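Local coordinates for protein time interval measuring enzyme TIME (Bombyx mori, PDB 2E47) that binds copper and zinc and, as a member of the Cu-Zn superoxide dismutase family, probably converts superoxide into hydrogen peroxide and oxygen, at residues 74-78 against 128-132; 27-33 against 107-111; 38-44 against 93-99; 8-12 against 23-27. All coordinates share one frame; numbering follows the deposited sequence.

The four contacts are spread around a Greek-key beta barrel of antiparallel strands. Along the chain interaction 4 closes first, while interaction 3 is nested inside the loop closed by interaction 2, and interaction 1 crosses both. Interactions 2 and 4 are neighbours, their centres about 10 Å apart: they share Gln27, and Val33 and Leu110 pack on Phe25. Interaction 3, about 27 Å from interaction 2 between centres, contains the far part of strand 33-40, which borders strand 20-27 of interaction 4. Interaction 1 lies in the loops, its centre 21 to 24 Å from the others. Interactions 2 to 4 thus hold barrel strands and connections together, while interaction 1 joins loops at the zinc site.

Interaction 1: residues 74-78 against 128-132. With ZN (zinc ion), chain F.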
loop_
_atom_site.group_PDB
_atom_site.type_symbol
_atom_site.label_atom_id
_atom_site.label_comp_id
_atom_site.label_asym_id
_atom_site.label_seq_id
_atom_site.Cartn_x
_atom_site.Cartn_y
_atom_site.Cartn_z
ATOM N N ASP A 74 -9.819 23.543 -2.892
ATOM C CA ASP A 74 -9.565 23.821 -1.508
ATOM C C ASP A 74 -10.121 22.643 -0.681
ATOM O O ASP A 74 -10.910 21.803 -1.200
ATOM C CB ASP A 74 -10.260 25.108 -1.075
ATOM C CG ASP A 74 -9.750 26.371 -1.850
ATOM O OD1 ASP A 74 -8.546 26.649 -1.894
ATOM O OD2 ASP A 74 -10.586 27.115 -2.346
ATOM N N HIS A 75 -9.756 22.633 0.586
ATOM C CA HIS A 75 -10.247 21.627 1.490
ATOM C C HIS A 75 -11.691 21.892 1.722
ATOM O O HIS A 75 -12.065 23.011 1.961
ATOM C CB HIS A 75 -9.483 21.671 2.846
ATOM C CG HIS A 75 -9.939 20.625 3.797
ATOM N ND1 HIS A 75 -9.595 19.292 3.646
ATOM C CD2 HIS A 75 -10.721 20.700 4.901
ATOM C CE1 HIS A 75 -10.179 18.586 4.607
ATOM N NE2 HIS A 75 -10.866 19.410 5.378
ATOM N N GLY A 76 -12.520 20.859 1.736
ATOM C CA GLY A 76 -13.912 21.088 2.035
ATOM C C GLY A 76 -14.575 19.935 2.756
ATOM O O GLY A 76 -13.924 18.994 3.188
ATOM N N HIS A 77 -15.886 20.034 2.845
ATOM C CA HIS A 77 -16.771 18.960 3.268
ATOM C C HIS A 77 -16.957 17.944 2.126
ATOM O O HIS A 77 -17.067 18.335 0.940
ATOM C CB HIS A 77 -18.117 19.534 3.724
ATOM C CG HIS A 77 -19.066 18.493 4.307
ATOM N ND1 HIS A 77 -19.336 18.389 5.664
ATOM C CD2 HIS A 77 -19.835 17.548 3.712
ATOM C CE1 HIS A 77 -20.193 17.397 5.876
ATOM N NE2 HIS A 77 -20.502 16.861 4.701
ATOM N N PRO A 78 -17.003 16.626 2.459
ATOM C CA PRO A 78 -17.197 15.634 1.394
ATOM C C PRO A 78 -18.476 15.898 0.572
ATOM O O PRO A 78 -18.563 15.449 -0.553
ATOM C CB PRO A 78 -17.347 14.293 2.129
ATOM C CG PRO A 78 -17.016 14.589 3.584
ATOM C CD PRO A 78 -16.796 16.024 3.795
ATOM N N ASP A 128 -11.992 17.189 11.546
ATOM C CA ASP A 128 -11.863 18.029 10.351
ATOM C C ASP A 128 -12.937 19.137 10.458
ATOM O O ASP A 128 -14.106 18.811 10.636
ATOM C CB ASP A 128 -12.196 17.119 9.168
ATOM C CG ASP A 128 -11.938 17.758 7.792
ATOM O OD1 ASP A 128 -11.712 16.951 6.853
ATOM O OD2 ASP A 128 -11.985 19.013 7.634
ATOM N N ASP A 129 -12.559 20.417 10.298
ATOM C CA ASP A 129 -13.530 21.536 10.423
ATOM C C ASP A 129 -14.094 21.956 9.039
ATOM O O ASP A 129 -14.813 22.964 8.887
ATOM C CB ASP A 129 -12.852 22.709 11.146
ATOM C CG ASP A 129 -11.788 23.420 10.272
ATOM O OD1 ASP A 129 -10.996 24.204 10.853
ATOM O OD2 ASP A 129 -11.714 23.196 9.018
ATOM N N TYR A 130 -13.747 21.157 8.037
ATOM C CA TYR A 130 -14.308 21.167 6.688
ATOM C C TYR A 130 -13.972 22.446 5.940
ATOM O O TYR A 130 -14.652 22.782 4.965
ATOM C CB TYR A 130 -15.798 20.906 6.661
ATOM C CG TYR A 130 -16.301 19.708 7.404
ATOM C CD1 TYR A 130 -15.852 18.401 7.092
ATOM C CD2 TYR A 130 -17.270 19.863 8.423
ATOM C CE1 TYR A 130 -16.358 17.269 7.782
ATOM C CE2 TYR A 130 -17.724 18.774 9.139
ATOM C CZ TYR A 130 -17.286 17.473 8.802
ATOM O OH TYR A 130 -17.802 16.400 9.502
ATOM N N GLY A 131 -12.905 23.129 6.362
ATOM C CA GLY A 131 -12.467 24.383 5.724
ATOM C C GLY A 131 -13.360 25.592 6.059
ATOM O O GLY A 131 -13.306 26.595 5.393
ATOM N N LYS A 132 -14.169 25.491 7.106
ATOM C CA LYS A 132 -15.214 26.476 7.399
ATOM C C LYS A 132 -14.848 27.404 8.563
ATOM O O LYS A 132 -15.586 28.380 8.881
ATOM C CB LYS A 132 -16.523 25.772 7.711
ATOM C CG LYS A 132 -17.001 24.929 6.587
ATOM C CD LYS A 132 -18.215 24.124 6.993
ATOM C CE LYS A 132 -18.774 23.387 5.742
ATOM N NZ LYS A 132 -19.213 22.039 6.149
HETATM ZN ZN ZN F . -8.414 18.250 2.307
HETATM O O HOH W 1 -13.340 16.581 4.781
#
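Gly76 and Tyr130 bring the two backbones together, their CA atoms 4.7 Å apart, without regular secondary structure on either side. This is where the zinc-binding loop meets the electrostatic loop of a Cu-Zn superoxide dismutase. The 128-132 chain folds through a type I' turn from Asp129 to Lys132, which presents Tyr130 O to the CA-H of Gly76 across 3.5 Å.

His75 carries the contact. Its CG stands anti to the backbone N (chi1 -179°), which swings the ring toward Asp128 and leaves its two nitrogens with different partners. ND1 binds the zinc ion at 2.1 Å, in a site completed by His67, His84 and Asp87. NE2 donates to Asp128 OD2 in a short bond of 2.5 Å, 164° at the hydrogen, made on the syn side with ring and carboxylate nearly coplanar. The same OD2 accepts Tyr130 N at 2.8 Å, on its anti side but well tilted out of the carboxylate plane, an Asx turn, so two donors fix the carboxylate's rotation. Since OD1 accepts from the copper ligand His50, Asp128 is a second-shell bridge between the metal sites, and its negative charge would probably make His75 a stronger zinc donor.

Farther out, His77 sends an edge toward the face of Tyr130, centroids 4.5 Å apart and planes at 56°. His77 ND1 sits over the centre of the Tyr130 face, while Asp128 O lies over the opposite one. A water beside the Tyr130 ring edge ties the segments again, donating to Gly76 O at 2.9 Å and to Asp128 OD1 at 2.7 Å.

Interaction 2: residues 27-33 against 107-111; sequences QVQDGKV and QISLS
Val33 is the wedge of this contact, pressing its two methyl groups into different parts of the 107-111 segment. CG1, placed anti to the backbone N (chi1 171°), meets the terminal methyl of Ile108, with CG1 to CD1 3.8 Å. The two side chains cross at about a right angle, and Val33 CB also lies 3.9 Å from Ile108 CG1. CG2 turns along the opposing backbone, 3.5 Å from Ile108 O and 4.0 Å from Ser109 CA. Leu110 closes this group more loosely, its CG 4.4 Å from Val33 CG2. Phe25 of strand 20-27 touches Val33, Ile108 and Leu110, so the tight part belongs to the barrel interior.

The solvent side is sparser. Gln27 is exposed and runs antiparallel alongside Leu110, bringing OE1 to 3.7 Å from Leu110 CB. Ser109 OG donates within its own segment, to Ser111 O at 3.0 Å. The turn from Val28 to Lys32 arches away, held by its own backbone bonds, and touches the other segment chiefly through Gly31.

In family terms, the connection from strand 98-105 to strand 120-124 is the Greek-key loop, and Leu110 occupies the position of a leucine that plugs one barrel end. No hydrogen bond joins the two segments, which implies that the cohesion between them is mainly apolar packing, with the backbone bond of Val33 to Asp105 just beside it.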
loop_
_atom_site.group_PDB
_atom_site.type_symbol
_atom_site.label_atom_id
_atom_site.label_comp_id
_atom_site.label_asym_id
_atom_site.label_seq_id
_atom_site.Cartn_x
_atom_site.Cartn_y
_atom_site.Cartn_z
ATOM N N GLN A 27 -16.274 -0.455 -5.481
ATOM C CA GLN A 27 -16.884 0.390 -6.452
ATOM C C GLN A 27 -18.349 -0.044 -6.505
ATOM O O GLN A 27 -18.637 -1.220 -6.388
ATOM C CB GLN A 27 -16.186 0.217 -7.824
ATOM C CG GLN A 27 -16.648 1.270 -8.869
ATOM C CD GLN A 27 -15.513 1.829 -9.759
ATOM O OE1 GLN A 27 -14.334 1.884 -9.373
ATOM N NE2 GLN A 27 -15.896 2.308 -10.943
ATOM N N VAL A 28 -19.257 0.918 -6.569
ATOM C CA VAL A 28 -20.678 0.623 -6.619
ATOM C C VAL A 28 -21.275 1.353 -7.842
ATOM O O VAL A 28 -20.546 1.947 -8.648
ATOM C CB VAL A 28 -21.438 0.932 -5.249
ATOM C CG1 VAL A 28 -20.992 0.034 -4.129
ATOM C CG2 VAL A 28 -21.286 2.350 -4.794
ATOM N N GLN A 29 -22.602 1.350 -7.934
ATOM C CA GLN A 29 -23.338 1.997 -9.024
ATOM C C GLN A 29 -22.890 3.426 -9.378
ATOM O O GLN A 29 -22.640 4.286 -8.509
ATOM C CB GLN A 29 -24.856 1.922 -8.766
ATOM C CG GLN A 29 -25.350 0.535 -8.186
ATOM C CD GLN A 29 -24.807 0.222 -6.734
ATOM O OE1 GLN A 29 -24.395 -0.925 -6.418
ATOM N NE2 GLN A 29 -24.833 1.249 -5.855
ATOM N N ASP A 30 -22.735 3.626 -10.685
ATOM C CA ASP A 30 -22.362 4.897 -11.288
ATOM C C ASP A 30 -20.973 5.397 -10.909
ATOM O O ASP A 30 -20.686 6.587 -10.946
ATOM C CB ASP A 30 -23.497 5.921 -11.101
ATOM C CG ASP A 30 -24.888 5.366 -11.623
ATOM O OD1 ASP A 30 -25.006 5.015 -12.838
ATOM O OD2 ASP A 30 -25.861 5.263 -10.819
ATOM N N GLY A 31 -20.092 4.453 -10.572
ATOM C CA GLY A 31 -18.668 4.779 -10.351
ATOM C C GLY A 31 -18.336 5.354 -8.970
ATOM O O GLY A 31 -17.220 5.794 -8.732
ATOM N N LYS A 32 -19.273 5.350 -8.050
ATOM C CA LYS A 32 -18.947 5.809 -6.676
ATOM C C LYS A 32 -18.261 4.708 -5.863
ATOM O O LYS A 32 -18.282 3.547 -6.266
ATOM C CB LYS A 32 -20.212 6.287 -5.955
ATOM C CG LYS A 32 -20.875 7.518 -6.623
ATOM C CD LYS A 32 -22.356 7.486 -6.317
ATOM C CE LYS A 32 -22.872 8.835 -5.835
ATOM N NZ LYS A 32 -22.730 9.924 -6.858
ATOM N N VAL A 33 -17.740 5.056 -4.691
ATOM C CA VAL A 33 -16.998 4.064 -3.916
ATOM C C VAL A 33 -17.627 3.891 -2.549
ATOM O O VAL A 33 -17.856 4.869 -1.845
ATOM C CB VAL A 33 -15.464 4.384 -3.910
ATOM C CG1 VAL A 33 -14.630 3.475 -2.914
ATOM C CG2 VAL A 33 -14.905 4.251 -5.375
ATOM N N GLN A 107 -16.234 11.224 -5.151
ATOM C CA GLN A 107 -15.031 11.809 -5.759
ATOM C C GLN A 107 -13.884 10.786 -5.986
ATOM O O GLN A 107 -13.248 10.780 -7.045
ATOM C CB GLN A 107 -14.527 12.964 -4.866
ATOM C CG GLN A 107 -14.382 14.302 -5.518
ATOM C CD GLN A 107 -15.666 14.676 -6.150
ATOM O OE1 GLN A 107 -16.690 14.721 -5.484
ATOM N NE2 GLN A 107 -15.654 14.855 -7.458
ATOM N N ILE A 108 -13.595 9.954 -4.983
ATOM C CA ILE A 108 -12.573 8.942 -5.112
ATOM C C ILE A 108 -12.967 7.855 -6.140
ATOM O O ILE A 108 -14.145 7.578 -6.351
ATOM C CB ILE A 108 -12.235 8.275 -3.733
ATOM C CG1 ILE A 108 -13.467 7.624 -3.091
ATOM C CG2 ILE A 108 -11.599 9.321 -2.725
ATOM C CD1 ILE A 108 -13.166 6.758 -1.778
ATOM N N SER A 109 -11.973 7.194 -6.683
ATOM C CA SER A 109 -12.185 6.104 -7.582
ATOM C C SER A 109 -11.034 5.087 -7.342
ATOM O O SER A 109 -9.988 5.385 -6.721
ATOM C CB SER A 109 -12.114 6.609 -9.029
ATOM O OG SER A 109 -12.475 5.590 -9.961
ATOM N N LEU A 110 -11.242 3.896 -7.872
ATOM C CA LEU A 110 -10.282 2.822 -7.805
ATOM C C LEU A 110 -9.312 2.858 -8.987
ATOM O O LEU A 110 -8.256 2.238 -8.941
ATOM C CB LEU A 110 -11.020 1.498 -7.702
ATOM C CG LEU A 110 -11.739 1.292 -6.346
ATOM C CD1 LEU A 110 -11.925 -0.184 -6.214
ATOM C CD2 LEU A 110 -11.033 1.840 -5.128
ATOM N N SER A 111 -9.636 3.651 -10.010
ATOM C CA SER A 111 -8.730 3.878 -11.150
ATOM C C SER A 111 -8.941 5.282 -11.747
ATOM O O SER A 111 -9.768 6.051 -11.267
ATOM C CB SER A 111 -8.909 2.790 -12.232
ATOM O OG SER A 111 -10.216 2.825 -12.777
#

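Interaction 3: residues 38-44 against 93-99; sequences GITGLPP and FDENHYS
Phe93 presents one ring face to Leu42 and the other to Ser99, at a closed end of the Greek-key barrel. Leu42 CB stands 3.8 Å from the ring centroid, 4° off the normal, a CH-pi contact; Ser99 CB lies 3.5 Å above the opposite face. Thr40 CA comes near the ring plane at the edge. Leu42, at the family's leucine barrel-plug position, extends CD1 to 3.6 Å from Phe93 CE2, its CG anti to the carbonyl carbon (chi1 -65°). The His97 ring receives Pro43 CA over one face, 3.7 Å from its centroid, and Thr40 CG2 meets the edge of Tyr98.

These rings flank the pairs where strand 33-40 ends and strand 98-105 begins. Ile39 and Ser99 form an antiparallel hydrogen-bonded pair, each N reaching the other's O at 2.8 Å; the next pair, Thr40 with Tyr98, is non-hydrogen-bonded. Ser99 OG turns to Val92 O. Just before strand 98-105 the chain reverses through a type I turn from Asp94 to His97, and Asp94 OD2 accepts Tyr98 N. Beyond strand 33-40 the pairing persists in one bond, Gly41 N to His97 O, 2.9 Å long and 159° at the hydrogen.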
loop_
_atom_site.group_PDB
_atom_site.type_symbol
_atom_site.label_atom_id
_atom_site.label_comp_id
_atom_site.label_asym_id
_atom_site.label_seq_id
_atom_site.Cartn_x
_atom_site.Cartn_y
_atom_site.Cartn_z
ATOM N N GLY A 38 -14.003 -0.659 10.293
ATOM C CA GLY A 38 -14.134 -0.472 11.727
ATOM C C GLY A 38 -12.763 -0.113 12.166
ATOM O O GLY A 38 -11.810 -0.631 11.604
ATOM N N ILE A 39 -12.648 0.783 13.147
ATOM C CA ILE A 39 -11.345 1.151 13.726
ATOM C C ILE A 39 -11.611 1.144 15.209
ATOM O O ILE A 39 -12.688 1.519 15.612
ATOM C CB ILE A 39 -10.893 2.543 13.270
ATOM C CG1 ILE A 39 -10.805 2.614 11.733
ATOM C CG2 ILE A 39 -9.534 2.950 13.868
ATOM C CD1 ILE A 39 -10.633 4.096 11.337
ATOM N N THR A 40 -10.679 0.655 16.009
ATOM C CA THR A 40 -10.752 0.836 17.451
ATOM C C THR A 40 -9.515 1.566 17.974
ATOM O O THR A 40 -8.425 1.516 17.392
ATOM C CB THR A 40 -10.864 -0.533 18.179
ATOM O OG1 THR A 40 -9.697 -1.299 17.839
ATOM C CG2 THR A 40 -12.053 -1.257 17.645
ATOM N N GLY A 41 -9.685 2.278 19.068
ATOM C CA GLY A 41 -8.543 2.870 19.738
ATOM C C GLY A 41 -8.633 4.342 20.058
ATOM O O GLY A 41 -7.699 4.875 20.616
ATOM N N LEU A 42 -9.714 5.036 19.689
ATOM C CA LEU A 42 -9.818 6.426 20.123
ATOM C C LEU A 42 -11.076 6.660 20.919
ATOM O O LEU A 42 -12.074 5.992 20.713
ATOM C CB LEU A 42 -9.815 7.398 18.967
ATOM C CG LEU A 42 -8.543 7.460 18.152
ATOM C CD1 LEU A 42 -8.925 8.111 16.802
ATOM C CD2 LEU A 42 -7.465 8.139 18.897
ATOM N N PRO A 43 -11.032 7.630 21.817
ATOM C CA PRO A 43 -12.210 7.946 22.653
ATOM C C PRO A 43 -13.410 8.462 21.833
ATOM O O PRO A 43 -13.201 8.914 20.720
ATOM C CB PRO A 43 -11.689 9.062 23.595
ATOM C CG PRO A 43 -10.406 9.509 23.116
ATOM C CD PRO A 43 -9.842 8.453 22.138
ATOM N N PRO A 44 -14.628 8.478 22.400
ATOM C CA PRO A 44 -15.809 8.845 21.603
ATOM C C PRO A 44 -15.591 10.305 21.096
ATOM O O PRO A 44 -15.058 11.137 21.814
ATOM C CB PRO A 44 -16.957 8.807 22.629
ATOM C CG PRO A 44 -16.207 9.015 24.025
ATOM C CD PRO A 44 -14.955 8.217 23.822
ATOM N N PHE A 93 -16.157 7.839 16.679
ATOM C CA PHE A 93 -15.928 6.763 17.647
ATOM C C PHE A 93 -17.024 6.744 18.705
ATOM O O PHE A 93 -17.526 7.798 19.084
ATOM C CB PHE A 93 -14.550 6.909 18.314
ATOM C CG PHE A 93 -13.447 6.494 17.420
ATOM C CD1 PHE A 93 -12.847 5.258 17.576
ATOM C CD2 PHE A 93 -13.051 7.329 16.344
ATOM C CE1 PHE A 93 -11.876 4.848 16.719
ATOM C CE2 PHE A 93 -12.025 6.949 15.502
ATOM C CZ PHE A 93 -11.430 5.698 15.694
ATOM N N ASP A 94 -17.402 5.532 19.160
ATOM C CA ASP A 94 -18.439 5.418 20.181
ATOM C C ASP A 94 -17.791 5.352 21.534
ATOM O O ASP A 94 -16.563 5.376 21.649
ATOM C CB ASP A 94 -19.398 4.220 19.945
ATOM C CG ASP A 94 -18.706 2.874 20.049
ATOM O OD1 ASP A 94 -19.178 1.919 19.434
ATOM O OD2 ASP A 94 -17.634 2.784 20.677
ATOM N N GLU A 95 -18.628 5.247 22.571
ATOM C CA GLU A 95 -18.180 5.181 23.969
ATOM C C GLU A 95 -17.253 4.004 24.210
ATOM O O GLU A 95 -16.417 4.044 25.107
ATOM C CB GLU A 95 -19.411 5.089 24.870
ATOM C CG GLU A 95 -20.217 6.375 24.874
ATOM C CD GLU A 95 -20.147 7.113 26.209
ATOM O OE1 GLU A 95 -19.069 7.686 26.543
ATOM O OE2 GLU A 95 -21.189 7.116 26.929
ATOM N N ASN A 96 -17.379 2.978 23.372
ATOM C CA ASN A 96 -16.495 1.802 23.401
ATOM C C ASN A 96 -15.208 1.971 22.601
ATOM O O ASN A 96 -14.550 0.967 22.317
ATOM C CB ASN A 96 -17.227 0.558 22.855
ATOM C CG ASN A 96 -18.532 0.250 23.610
ATOM O OD1 ASN A 96 -19.574 0.899 23.404
ATOM N ND2 ASN A 96 -18.481 -0.760 24.466
ATOM N N HIS A 97 -14.841 3.207 22.218
ATOM C CA HIS A 97 -13.619 3.426 21.421
ATOM C C HIS A 97 -13.596 2.649 20.101
ATOM O O HIS A 97 -12.541 2.230 19.620
ATOM C CB HIS A 97 -12.384 3.107 22.245
ATOM C CG HIS A 97 -12.218 3.995 23.438
ATOM N ND1 HIS A 97 -13.259 4.295 24.288
ATOM C CD2 HIS A 97 -11.143 4.658 23.918
ATOM C CE1 HIS A 97 -12.836 5.111 25.239
ATOM N NE2 HIS A 97 -11.560 5.358 25.032
ATOM N N TYR A 98 -14.772 2.469 19.527
ATOM C CA TYR A 98 -14.942 1.800 18.271
ATOM C C TYR A 98 -15.633 2.720 17.226
ATOM O O TYR A 98 -16.602 3.399 17.552
ATOM C CB TYR A 98 -15.767 0.542 18.469
ATOM C CG TYR A 98 -16.264 -0.039 17.189
ATOM C CD1 TYR A 98 -15.435 -0.804 16.382
ATOM C CD2 TYR A 98 -17.582 0.182 16.770
ATOM C CE1 TYR A 98 -15.932 -1.343 15.163
ATOM C CE2 TYR A 98 -18.068 -0.348 15.564
ATOM C CZ TYR A 98 -17.234 -1.110 14.783
ATOM O OH TYR A 98 -17.719 -1.633 13.596
ATOM N N SER A 99 -15.142 2.714 15.982
ATOM C CA SER A 99 -15.707 3.520 14.933
ATOM C C SER A 99 -16.120 2.574 13.805
ATOM O O SER A 99 -15.280 1.843 13.271
ATOM C CB SER A 99 -14.695 4.460 14.343
ATOM O OG SER A 99 -15.314 5.099 13.225
#

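Interaction 4: residues 8-12 against 23-27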
loop_
_atom_site.group_PDB
_atom_site.type_symbol
_atom_site.label_atom_id
_atom_site.label_comp_id
_atom_site.label_asym_id
_atom_site.label_seq_id
_atom_site.Cartn_x
_atom_site.Cartn_y
_atom_site.Cartn_z
ATOM N N SER A 8 -12.831 -5.010 -8.847
ATOM C CA SER A 8 -11.740 -4.416 -8.063
ATOM C C SER A 8 -12.207 -3.845 -6.745
ATOM O O SER A 8 -13.188 -3.091 -6.704
ATOM C CB SER A 8 -11.078 -3.289 -8.852
ATOM O OG SER A 8 -9.754 -3.690 -9.190
ATOM N N ARG A 9 -11.513 -4.253 -5.679
ATOM C CA ARG A 9 -11.639 -3.635 -4.359
ATOM C C ARG A 9 -10.239 -3.210 -3.858
ATOM O O ARG A 9 -9.212 -3.573 -4.439
ATOM C CB ARG A 9 -12.290 -4.609 -3.374
ATOM C CG ARG A 9 -13.620 -5.175 -3.893
ATOM C CD ARG A 9 -14.381 -5.946 -2.826
ATOM N NE ARG A 9 -13.652 -7.136 -2.339
ATOM C CZ ARG A 9 -13.802 -7.680 -1.118
ATOM N NH1 ARG A 9 -14.665 -7.162 -0.230
ATOM N NH2 ARG A 9 -13.063 -8.738 -0.776
ATOM N N ALA A 10 -10.205 -2.459 -2.771
ATOM C CA ALA A 10 -8.943 -2.040 -2.181
ATOM C C ALA A 10 -9.135 -2.003 -0.693
ATOM O O ALA A 10 -10.253 -2.030 -0.202
ATOM C CB ALA A 10 -8.566 -0.698 -2.702
ATOM N N ILE A 11 -8.054 -1.960 0.047
ATOM C CA ILE A 11 -8.168 -2.080 1.486
ATOM C C ILE A 11 -6.936 -1.373 2.046
ATOM O O ILE A 11 -5.877 -1.341 1.370
ATOM C CB ILE A 11 -8.104 -3.541 1.921
ATOM C CG1 ILE A 11 -8.263 -3.631 3.451
ATOM C CG2 ILE A 11 -6.739 -4.189 1.513
ATOM C CD1 ILE A 11 -8.726 -5.066 3.954
ATOM N N ALA A 12 -7.091 -0.746 3.209
ATOM C CA ALA A 12 -5.965 -0.097 3.951
ATOM C C ALA A 12 -6.077 -0.635 5.340
ATOM O O ALA A 12 -7.206 -0.783 5.856
ATOM C CB ALA A 12 -6.159 1.440 4.033
ATOM N N ILE A 23 -10.044 -0.783 6.486
ATOM C CA ILE A 23 -10.936 0.031 5.632
ATOM C C ILE A 23 -10.899 -0.493 4.225
ATOM O O ILE A 23 -9.826 -0.579 3.647
ATOM C CB ILE A 23 -10.558 1.543 5.692
ATOM C CG1 ILE A 23 -10.602 2.013 7.153
ATOM C CG2 ILE A 23 -11.560 2.450 4.818
ATOM C CD1 ILE A 23 -9.274 1.932 7.748
ATOM N N THR A 24 -12.087 -0.821 3.696
ATOM C CA THR A 24 -12.282 -1.489 2.454
ATOM C C THR A 24 -12.955 -0.489 1.460
ATOM O O THR A 24 -13.784 0.284 1.886
ATOM C CB THR A 24 -13.193 -2.716 2.797
ATOM O OG1 THR A 24 -12.386 -3.917 3.022
ATOM C CG2 THR A 24 -14.254 -2.920 1.892
ATOM N N PHE A 25 -12.633 -0.552 0.170
ATOM C CA PHE A 25 -13.209 0.386 -0.817
ATOM C C PHE A 25 -13.777 -0.458 -1.917
ATOM O O PHE A 25 -13.044 -1.226 -2.491
ATOM C CB PHE A 25 -12.087 1.230 -1.414
ATOM C CG PHE A 25 -11.337 2.060 -0.393
ATOM C CD1 PHE A 25 -11.664 3.410 -0.224
ATOM C CD2 PHE A 25 -10.348 1.498 0.395
ATOM C CE1 PHE A 25 -11.001 4.180 0.708
ATOM C CE2 PHE A 25 -9.650 2.250 1.360
ATOM C CZ PHE A 25 -9.961 3.605 1.507
ATOM N N THR A 26 -15.037 -0.291 -2.277
ATOM C CA THR A 26 -15.641 -1.145 -3.275
ATOM C C THR A 26 -16.444 -0.261 -4.185
ATOM O O THR A 26 -17.163 0.629 -3.723
ATOM C CB THR A 26 -16.541 -2.229 -2.593
ATOM O OG1 THR A 26 -17.584 -1.569 -1.904
ATOM C CG2 THR A 26 -15.818 -2.861 -1.469
ATOM N N GLN A 27 -16.274 -0.455 -5.481
ATOM C CA GLN A 27 -16.884 0.390 -6.452
ATOM C C GLN A 27 -18.349 -0.044 -6.505
ATOM O O GLN A 27 -18.637 -1.220 -6.388
ATOM C CB GLN A 27 -16.186 0.217 -7.824
ATOM C CG GLN A 27 -16.648 1.270 -8.869
ATOM C CD GLN A 27 -15.513 1.829 -9.759
ATOM O OE1 GLN A 27 -14.334 1.884 -9.373
ATOM N NE2 GLN A 27 -15.896 2.308 -10.943
#
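Ala10 and Phe25 make one of two hydrogen-bonded pairs between antiparallel strands, whose axes over these segments approach to 4.5 Å with 163° between their directions. Both polar backbone atoms of each residue are used: Ala10 N donates to Phe25 O at 3.1 Å, and Phe25 N returns a bond to Ala10 O at 2.8 Å. Two residues on the pattern repeats, with Ala12 N to Ile23 O at 2.8 Å and Ile23 N to Ala12 O at 2.9 Å, the latter fairly straight at 166°. Ile23 O also receives the CA-H of Ile11, 3.1 Å from CA.

Residues alternating with these turn their backbone bonds outward. Arg9 and Ile11 pair with Leu156 and Gly154, while Thr24 and Thr26 pair with Gln36 and His34. Thr26 OG1 adds a weak hydrogen bond with His34 O.

Side chains divide by face. On the Ala10, Ala12, Ile23 and Phe25 face, Phe25 carries CG anti to the carbonyl carbon (chi1 -60°), which sets its ring edge beside Ala10 O, with CD2 4.2 Å from Ala10 CB. On the other face Arg9 runs alongside Thr26, its CD 3.7 Å from Thr26 CG2, and Ile11 touches an N-acetylglucosamine and packs against Gly55 of the second subunit. Two hydrogen-bonded pairs, an apolar inner face and a mixed outer face place this contact in the first hairpin of the Cu-Zn superoxide dismutase Greek-key barrel.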